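Local coordinates for uncharacterized NTF2-like protein (Cytophaga hutchinsonii ATCC 33406, PDB 3F14), which is of unknown function but adopts the NTF2-like fold of the SnoaL-like family, whose cone-shaped pocket would be consistent with binding a small molecule, at residues Gln11-Gly16 against Leu61-Val66; Asn26-Asn32 against Thr103-Ser109. All blocks are in the same frame, centred on the assembly; numbering follows the deposited sequence. Where two conformers were deposited one is given.

Contact 1 of 2, residues Gln11-Gly16 against Leu61-Val66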
ATOM      1  N   GLN A  11       3.452  11.098   8.915  1.00 16.58           N
ATOM      2  CA  GLN A  11       3.499  12.194   7.962  1.00 17.70           C
ATOM      3  C   GLN A  11       4.917  12.652   7.675  1.00 17.50           C
ATOM      4  O   GLN A  11       5.281  12.826   6.517  1.00 17.93           O
ATOM      5  CB  GLN A  11       2.696  13.381   8.464  1.00 19.04           C
ATOM      6  CG  GLN A  11       1.183  13.185   8.449  1.00 18.35           C
ATOM      7  CD  GLN A  11       0.583  13.268   7.054  1.00 26.47           C
ATOM      8  OE1 GLN A  11       1.156  13.891   6.158  1.00 22.25           O
ATOM      9  NE2 GLN A  11      -0.608  12.665   6.876  1.00 26.77           N
ATOM     10  N   HIS A  12       5.721  12.829   8.725  1.00 16.41           N
ATOM     11  CA  HIS A  12       7.106  13.249   8.540  1.00 17.26           C
ATOM     12  C   HIS A  12       7.923  12.230   7.786  1.00 16.63           C
ATOM     13  O   HIS A  12       8.590  12.562   6.820  1.00 17.21           O
ATOM     14  CB  HIS A  12       7.777  13.506   9.885  1.00 17.38           C
ATOM     15  CG  HIS A  12       7.467  14.846  10.465  1.00 21.68           C
ATOM     16  ND1 HIS A  12       6.500  15.038  11.431  1.00 30.00           N
ATOM     17  CD2 HIS A  12       8.009  16.059  10.210  1.00 23.24           C
ATOM     18  CE1 HIS A  12       6.475  16.323  11.767  1.00 27.00           C
ATOM     19  NE2 HIS A  12       7.379  16.962  11.039  1.00 25.63           N
ATOM     20  N   PHE A  13       7.835  10.944   8.153  1.00 15.29           N
ATOM     21  CA  PHE A  13       8.631   9.946   7.439  1.00 16.73           C
ATOM     22  C   PHE A  13       8.199   9.842   5.973  1.00 15.89           C
ATOM     23  O   PHE A  13       9.043   9.830   5.086  1.00 16.18           O
ATOM     24  CB  PHE A  13       8.545   8.561   8.132  1.00 15.62           C
ATOM     25  CG  PHE A  13       9.541   7.546   7.568  1.00 14.23           C
ATOM     26  CD1 PHE A  13       9.286   6.824   6.428  1.00 15.52           C
ATOM     27  CD2 PHE A  13      10.769   7.354   8.225  1.00 14.06           C
ATOM     28  CE1 PHE A  13      10.225   5.959   5.906  1.00 16.08           C
ATOM     29  CE2 PHE A  13      11.691   6.472   7.737  1.00 16.52           C
ATOM     30  CZ  PHE A  13      11.447   5.789   6.557  1.00 16.65           C
ATOM     31  N   SER A  14       6.885   9.798   5.715  1.00 15.10           N
ATOM     32  CA  SER A  14       6.406   9.594   4.353  1.00 15.50           C
ATOM     33  C   SER A  14       6.780  10.753   3.424  1.00 16.60           C
ATOM     34  O   SER A  14       6.975  10.574   2.242  1.00 15.92           O
ATOM     35  CB  SER A  14       4.889   9.345   4.326  1.00 17.59           C
ATOM     36  OG  SER A  14       4.600   7.965   4.675  1.00 16.98           O
ATOM     37  N   SER A  15       6.841  11.955   3.984  1.00 16.99           N
ATOM     38  CA  SER A  15       7.176  13.144   3.216  1.00 17.38           C
ATOM     39  C   SER A  15       8.709  13.320   3.086  1.00 17.64           C
ATOM     40  O   SER A  15       9.172  14.294   2.458  1.00 18.67           O
ATOM     41  CB  SER A  15       6.474  14.404   3.804  1.00 18.16           C
ATOM     42  OG  SER A  15       6.945  14.638   5.077  1.00 21.73           O
ATOM     43  N   GLY A  16       9.504  12.362   3.573  1.00 16.99           N
ATOM     44  CA  GLY A  16      10.959  12.379   3.430  1.00 17.20           C
ATOM     45  C   GLY A  16      11.746  13.066   4.495  1.00 15.56           C
ATOM     46  O   GLY A  16      12.965  13.134   4.370  1.00 19.27           O
ATOM     47  N   LEU A  61       7.498  15.882  -2.198  1.00 14.90           N
ATOM     48  CA  LEU A  61       6.671  14.789  -1.722  1.00 14.39           C
ATOM     49  C   LEU A  61       5.353  15.311  -1.178  1.00 17.18           C
ATOM     50  O   LEU A  61       5.339  16.299  -0.446  1.00 19.18           O
ATOM     51  CB  LEU A  61       7.410  13.941  -0.685  1.00 16.36           C
ATOM     52  CG  LEU A  61       8.659  13.200  -1.210  1.00 15.32           C
ATOM     53  CD1 LEU A  61       9.972  14.017  -1.071  1.00 18.96           C
ATOM     54  CD2 LEU A  61       8.798  11.834  -0.516  1.00 19.12           C
ATOM     55  N   THR A  62       4.254  14.669  -1.537  1.00 17.13           N
ATOM     56  CA  THR A  62       2.918  15.079  -1.134  1.00 16.92           C
ATOM     57  C   THR A  62       2.154  13.862  -0.633  1.00 15.28           C
ATOM     58  O   THR A  62       1.936  12.928  -1.373  1.00 17.30           O
ATOM     59  CB  THR A  62       2.166  15.666  -2.345  1.00 18.76           C
ATOM     60  OG1 THR A  62       2.944  16.750  -2.875  1.00 19.49           O
ATOM     61  CG2 THR A  62       0.743  16.177  -1.955  1.00 18.84           C
ATOM     62  N   ASN A  63       1.824  13.872   0.643  1.00 16.92           N
ATOM     63  CA  ASN A  63       1.008  12.819   1.236  1.00 15.91           C
ATOM     64  C   ASN A  63      -0.485  13.105   0.936  1.00 16.51           C
ATOM     65  O   ASN A  63      -0.954  14.224   1.136  1.00 20.92           O
ATOM     66  CB  ASN A  63       1.255  12.755   2.739  1.00 15.35           C
ATOM     67  CG  ASN A  63       2.668  12.341   3.109  1.00 17.68           C
ATOM     68  OD1 ASN A  63       3.360  11.663   2.338  1.00 17.55           O
ATOM     69  ND2 ASN A  63       3.089  12.734   4.317  1.00 18.49           N
ATOM     70  N   ASP A  64      -1.139  12.145   0.265  0.50 18.39           N
ATOM     71  CA  ASP A  64      -2.494  12.294  -0.319  0.50 18.52           C
ATOM     72  C   ASP A  64      -3.653  11.719   0.525  0.50 19.37           C
ATOM     73  O   ASP A  64      -4.779  12.208   0.440  0.50 21.69           O
ATOM     74  CB  ASP A  64      -2.588  11.551  -1.681  0.50 20.49           C
ATOM     75  CG  ASP A  64      -1.697  12.109  -2.777  0.50 24.24           C
ATOM     76  OD1 ASP A  64      -1.328  13.309  -2.784  0.50 29.52           O
ATOM     77  OD2 ASP A  64      -1.396  11.306  -3.695  0.50 25.84           O
ATOM     78  N   ASN A  65      -3.407  10.642   1.280  0.50 16.06           N
ATOM     79  CA  ASN A  65      -4.486   9.883   1.945  0.50 16.44           C
ATOM     80  C   ASN A  65      -3.945   9.131   3.177  0.50 16.42           C
ATOM     81  O   ASN A  65      -2.753   8.794   3.167  0.50 16.54           O
ATOM     82  CB  ASN A  65      -5.080   8.897   0.932  0.50 17.75           C
ATOM     83  CG  ASN A  65      -6.294   8.152   1.463  0.50 15.56           C
ATOM     84  OD1 ASN A  65      -7.218   8.755   2.019  0.50 22.25           O
ATOM     85  ND2 ASN A  65      -6.316   6.829   1.255  0.50 22.57           N
ATOM     86  N   VAL A  66      -4.768   8.890   4.218  1.00 19.65           N
ATOM     87  CA  VAL A  66      -4.296   8.264   5.421  1.00 20.09           C
ATOM     88  C   VAL A  66      -5.364   7.293   5.923  1.00 20.60           C
ATOM     89  O   VAL A  66      -6.557   7.631   5.976  1.00 21.14           O
ATOM     90  CB  VAL A  66      -4.080   9.278   6.569  1.00 21.26           C
ATOM     91  CG1 VAL A  66      -3.639   8.544   7.887  1.00 23.37           C
ATOM     92  CG2 VAL A  66      -3.104  10.357   6.195  1.00 21.83           C
TER
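Both hydrogen bonds between Gln11-Gly16 and Leu61-Val66 start from one atom, Asn63 ND2, whose two N-H groups go to different oxygens of Gln11. The straighter bond runs from Asn63 ND2 to Gln11 OE1, 2.9 Å at 165°; the side-chain carbonyl is met from above its plane, not on a lone pair. The second runs from Asn63 ND2 to the backbone Gln11 O at 3.1 Å, there in the carbonyl plane and on a lone pair. This same oxygen takes the backbone N-H of Ser15, so a strand side chain joins the bonding of the last helical turn. A bend in the Gln11 chain (chi2 -75°) turns its amide toward the strand, and the two amide planes stand 65° apart as the two side chains run antiparallel alongside one another. With a leucine in place of Asn63, Gln11 OE1 and Gln11 O would probably lose the donor they share, and the Gln11 amide would be freer to turn.

The remaining contacts are van der Waals. Ser14 CB rests 3.4 Å from Asn63 OD1, an oxygen hydrogen-bonded to Tyr93 OH. Leu61 packs against the C-terminal end of the helix: its CD2 is 3.5 Å from Ser14 O, and its CD1 is 3.6 Å from Ser15 O. At the other end Val66 CG2 reaches Gln11 NE2 at 3.5 Å. Gly16, with positive phi, closes the helix in a Schellman motif; a side chain there would jam against the preceding carbonyl.

Helix 2-14 thus meets strand 60-68, an outermost strand of the sheet within the chain. Strand 72-82 borders it through Ile75, which touches both Ser14 and Asn63, Ser14 OG hydrogen-bonds to Tyr97 and Asp95 of strand 88-100, and Leu61 packs on Met56 of helix 42-57.

Contact 2 of 2, residues Asn26-Asn32 against Thr103-Ser109; sequences NDIIEWN and TIKTITS
Trp31 and Ser109 are joined side chain to side chain across two parallel strands: the indole NE1 donates to Ser109 OG at 2.9 Å and 169°, with the hydroxyl at the ring edge and in its plane. The ring reaches it because CG stands anti to the backbone N (chi1 -171°), which also brings Trp31 CD1 to 3.6 Å from Ile107 CB.

The axes of segments 29-32 and 103-109 run 7° from parallel, and the backbone bonds follow that pattern. Glu30 is linked to both Lys105 and Ile107, and Asn32 to both Ile107 and Ser109; Asn32 N to Ile107 O measures 2.8 Å. Where the chain turns at Asp27 and Ile28, beside Lys105, which with Thr106 forms a classic bulge against Arg98 of strand 88-100, a water donates to Ile28 O and Lys105 O. Beyond it, Asn26 N hydrogen-bonds Ile104 O, while Asn26 ND2 reaches Thr103 OG1 at 2.9 Å, the hydroxyl lying in the amide plane. Asn26 OD1 accepts from Ile28 N in an Asx turn, which fixes the amide's rotation.

Ile29 CD1 lies 3.8 Å from Ile104 CG2, alongside it. The Lys105 chain passes Asn26 and Ile28 on its way to a salt bridge with Glu100.

The N-H of the buried Trp31 thus has an acceptor, and Ser109 OG accepts from the indole, which would leave its own proton for Asp95 OD1.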
ATOM      1  N   ASN A  26      12.061   2.295  16.804  1.00 14.42           N
ATOM      2  CA  ASN A  26      12.352   1.191  17.722  1.00 13.30           C
ATOM      3  C   ASN A  26      13.801   0.730  17.529  1.00 14.16           C
ATOM      4  O   ASN A  26      14.333   0.738  16.427  1.00 13.20           O
ATOM      5  CB  ASN A  26      11.354   0.067  17.481  1.00 14.10           C
ATOM      6  CG  ASN A  26      11.348  -0.976  18.576  1.00 18.27           C
ATOM      7  OD1 ASN A  26      12.143  -1.911  18.562  1.00 17.43           O
ATOM      8  ND2 ASN A  26      10.447  -0.809  19.538  1.00 18.47           N
ATOM      9  N   ASP A  27      14.420   0.224  18.594  1.00 13.54           N
ATOM     10  CA  ASP A  27      15.786  -0.310  18.508  1.00 14.22           C
ATOM     11  C   ASP A  27      15.912  -1.346  17.372  1.00 12.74           C
ATOM     12  O   ASP A  27      16.969  -1.412  16.748  1.00 13.80           O
ATOM     13  CB  ASP A  27      16.207  -0.931  19.840  1.00 13.02           C
ATOM     14  CG  ASP A  27      16.527   0.112  20.879  1.00 15.38           C
ATOM     15  OD1 ASP A  27      17.268   1.066  20.535  1.00 17.68           O
ATOM     16  OD2 ASP A  27      16.007  -0.001  21.998  1.00 18.84           O
ATOM     17  N   ILE A  28      14.879  -2.137  17.134  1.00 14.44           N
ATOM     18  CA  ILE A  28      14.942  -3.176  16.086  1.00 15.91           C
ATOM     19  C   ILE A  28      13.994  -2.893  14.932  1.00 14.39           C
ATOM     20  O   ILE A  28      13.498  -3.797  14.303  1.00 15.22           O
ATOM     21  CB  ILE A  28      14.794  -4.609  16.664  1.00 17.75           C
ATOM     22  CG1 ILE A  28      13.455  -4.773  17.383  1.00 18.33           C
ATOM     23  CG2 ILE A  28      15.982  -4.899  17.621  1.00 15.13           C
ATOM     24  CD1 ILE A  28      13.129  -6.262  17.736  1.00 21.98           C
ATOM     25  N   ILE A  29      13.758  -1.623  14.678  1.00 13.78           N
ATOM     26  CA  ILE A  29      12.980  -1.204  13.517  1.00 13.61           C
ATOM     27  C   ILE A  29      13.412  -1.912  12.255  1.00 14.38           C
ATOM     28  O   ILE A  29      14.578  -2.134  12.020  1.00 16.06           O
ATOM     29  CB  ILE A  29      13.063   0.321  13.338  1.00 13.38           C
ATOM     30  CG1 ILE A  29      12.171   0.818  12.152  1.00 15.51           C
ATOM     31  CG2 ILE A  29      14.520   0.819  13.112  1.00 15.72           C
ATOM     32  CD1 ILE A  29      12.005   2.366  12.102  1.00 16.97           C
ATOM     33  N   GLU A  30      12.443  -2.252  11.398  1.00 14.86           N
ATOM     34  CA  GLU A  30      12.766  -2.739  10.069  1.00 15.21           C
ATOM     35  C   GLU A  30      12.046  -1.856   9.045  1.00 16.74           C
ATOM     36  O   GLU A  30      10.893  -1.495   9.259  1.00 16.71           O
ATOM     37  CB  GLU A  30      12.294  -4.185   9.880  1.00 17.10           C
ATOM     38  CG  GLU A  30      12.965  -5.099  10.839  1.00 17.02           C
ATOM     39  CD  GLU A  30      12.707  -6.591  10.574  1.00 23.27           C
ATOM     40  OE1 GLU A  30      12.061  -6.927   9.548  1.00 21.93           O
ATOM     41  OE2 GLU A  30      13.144  -7.380  11.444  1.00 22.05           O
ATOM     42  N   TRP A  31      12.732  -1.528   7.960  1.00 14.60           N
ATOM     43  CA  TRP A  31      12.148  -0.868   6.801  1.00 16.19           C
ATOM     44  C   TRP A  31      12.225  -1.825   5.642  1.00 15.08           C
ATOM     45  O   TRP A  31      13.292  -2.107   5.132  1.00 15.18           O
ATOM     46  CB  TRP A  31      12.846   0.440   6.471  1.00 15.90           C
ATOM     47  CG  TRP A  31      12.148   1.287   5.401  1.00 15.53           C
ATOM     48  CD1 TRP A  31      10.909   1.112   4.919  1.00 15.61           C
ATOM     49  CD2 TRP A  31      12.640   2.494   4.790  1.00 13.29           C
ATOM     50  NE1 TRP A  31      10.606   2.099   4.017  1.00 14.65           N
ATOM     51  CE2 TRP A  31      11.646   2.977   3.919  1.00 14.41           C
ATOM     52  CE3 TRP A  31      13.824   3.226   4.907  1.00 16.50           C
ATOM     53  CZ2 TRP A  31      11.819   4.135   3.140  1.00 14.96           C
ATOM     54  CZ3 TRP A  31      14.004   4.367   4.116  1.00 15.78           C
ATOM     55  CH2 TRP A  31      13.002   4.825   3.270  1.00 15.83           C
ATOM     56  N   ASN A  32      11.055  -2.348   5.234  1.00 14.82           N
ATOM     57  CA  ASN A  32      10.880  -3.254   4.117  1.00 14.82           C
ATOM     58  C   ASN A  32      10.469  -2.417   2.897  1.00 16.69           C
ATOM     59  O   ASN A  32       9.321  -2.015   2.788  1.00 15.26           O
ATOM     60  CB  ASN A  32       9.840  -4.306   4.438  1.00 15.61           C
ATOM     61  CG  ASN A  32       9.634  -5.284   3.308  1.00 18.17           C
ATOM     62  OD1 ASN A  32      10.288  -5.205   2.285  1.00 18.87           O
ATOM     63  ND2 ASN A  32       8.713  -6.205   3.499  1.00 20.32           N
ATOM     64  N   THR A 103       6.889   3.965  19.404  1.00 18.59           N
ATOM     65  CA  THR A 103       8.034   3.724  18.556  1.00 18.92           C
ATOM     66  C   THR A 103       7.556   3.124  17.243  1.00 17.52           C
ATOM     67  O   THR A 103       6.515   2.456  17.212  1.00 18.65           O
ATOM     68  CB  THR A 103       9.089   2.799  19.208  1.00 17.97           C
ATOM     69  OG1 THR A 103       8.583   1.451  19.270  1.00 20.71           O
ATOM     70  CG2 THR A 103       9.468   3.371  20.621  1.00 20.55           C
ATOM     71  N   ILE A 104       8.311   3.386  16.182  1.00 15.80           N
ATOM     72  CA  ILE A 104       8.031   2.748  14.874  1.00 16.68           C
ATOM     73  C   ILE A 104       8.696   1.401  14.931  1.00 16.54           C
ATOM     74  O   ILE A 104       9.942   1.323  15.043  1.00 16.85           O
ATOM     75  CB  ILE A 104       8.593   3.500  13.679  1.00 16.09           C
ATOM     76  CG1 ILE A 104       8.080   4.955  13.630  1.00 20.39           C
ATOM     77  CG2 ILE A 104       8.248   2.743  12.413  1.00 16.40           C
ATOM     78  CD1 ILE A 104       8.748   5.765  12.490  1.00 20.58           C
ATOM     79  N   LYS A 105       7.905   0.341  14.824  1.00 18.02           N
ATOM     80  CA  LYS A 105       8.424  -1.008  14.831  1.00 15.99           C
ATOM     81  C   LYS A 105       8.790  -1.508  13.430  1.00 16.59           C
ATOM     82  O   LYS A 105       9.875  -2.078  13.190  1.00 15.76           O
ATOM     83  CB  LYS A 105       7.421  -1.955  15.500  1.00 18.03           C
ATOM     84  CG  LYS A 105       7.955  -3.313  15.787  1.00 24.09           C
ATOM     85  CD  LYS A 105       9.053  -3.292  16.852  1.00 25.84           C
ATOM     86  CE  LYS A 105       9.529  -4.699  17.263  1.00 26.79           C
ATOM     87  NZ  LYS A 105       8.417  -5.486  17.856  1.00 36.86           N
ATOM     88  N   THR A 106       7.887  -1.261  12.493  1.00 14.46           N
ATOM     89  CA  THR A 106       8.131  -1.591  11.082  1.00 14.82           C
ATOM     90  C   THR A 106       7.558  -0.536  10.174  1.00 15.81           C
ATOM     91  O   THR A 106       6.545   0.091  10.490  1.00 14.99           O
ATOM     92  CB  THR A 106       7.574  -2.962  10.666  1.00 17.87           C
ATOM     93  OG1 THR A 106       6.152  -2.930  10.699  1.00 19.86           O
ATOM     94  CG2 THR A 106       8.055  -4.085  11.583  1.00 18.54           C
ATOM     95  N   ILE A 107       8.236  -0.340   9.033  1.00 13.95           N
ATOM     96  CA  ILE A 107       7.768   0.456   7.914  1.00 15.69           C
ATOM     97  C   ILE A 107       7.819  -0.459   6.689  1.00 16.41           C
ATOM     98  O   ILE A 107       8.829  -1.117   6.484  1.00 15.80           O
ATOM     99  CB  ILE A 107       8.621   1.715   7.655  1.00 15.36           C
ATOM    100  CG1 ILE A 107       8.842   2.479   8.967  1.00 17.97           C
ATOM    101  CG2 ILE A 107       7.920   2.554   6.542  1.00 15.65           C
ATOM    102  CD1 ILE A 107       9.780   3.678   8.823  1.00 16.44           C
ATOM    103  N   THR A 108       6.728  -0.520   5.913  1.00 15.03           N
ATOM    104  CA  THR A 108       6.694  -1.265   4.649  1.00 16.03           C
ATOM    105  C   THR A 108       6.321  -0.288   3.539  1.00 15.96           C
ATOM    106  O   THR A 108       5.273   0.361   3.654  1.00 16.68           O
ATOM    107  CB  THR A 108       5.681  -2.408   4.724  1.00 15.19           C
ATOM    108  OG1 THR A 108       5.946  -3.244   5.866  1.00 17.06           O
ATOM    109  CG2 THR A 108       5.757  -3.275   3.428  1.00 17.50           C
ATOM    110  N   SER A 109       7.159  -0.141   2.516  1.00 15.44           N
ATOM    111  CA  SER A 109       6.887   0.856   1.469  1.00 14.94           C
ATOM    112  C   SER A 109       6.752   0.190   0.106  1.00 14.84           C
ATOM    113  O   SER A 109       7.647  -0.534  -0.339  1.00 14.95           O
ATOM    114  CB  SER A 109       7.989   1.883   1.425  1.00 17.12           C
ATOM    115  OG  SER A 109       8.119   2.633   2.638  1.00 16.42           O
TER
HETATM  116  O   HOH W   1      10.862  -4.564  14.035  1.00 24.01           O
HETATM  117  O   HOH W   2       6.870  -5.875   5.826  1.00 29.78           O

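Contacts 1 and 2 lie on opposite sides of the chain's centre, their centres about 16 Å apart, yet they touch through Phe13, whose CB bond is directed away from segment 61-66. Phe13 CZ comes within 3.5 Å of Ile107 CD1, and Phe13 CE1 within 3.7 Å of Trp31 CZ2, the rings meeting edge-to-face. Asp95 is a second connection, since its carboxylate hydrogen-bonds Ser14 OG of contact 1 and Ser109 OG of contact 2. A Tris hydrogen-bonds Phe13 O and Ser14 O, and Tris, probably from the crystallisation liquor, lies about 4 Å from the side chains of Leu61 and of Ser109, consistent with both contacts bordering a pocket; what it holds naturally is unknown.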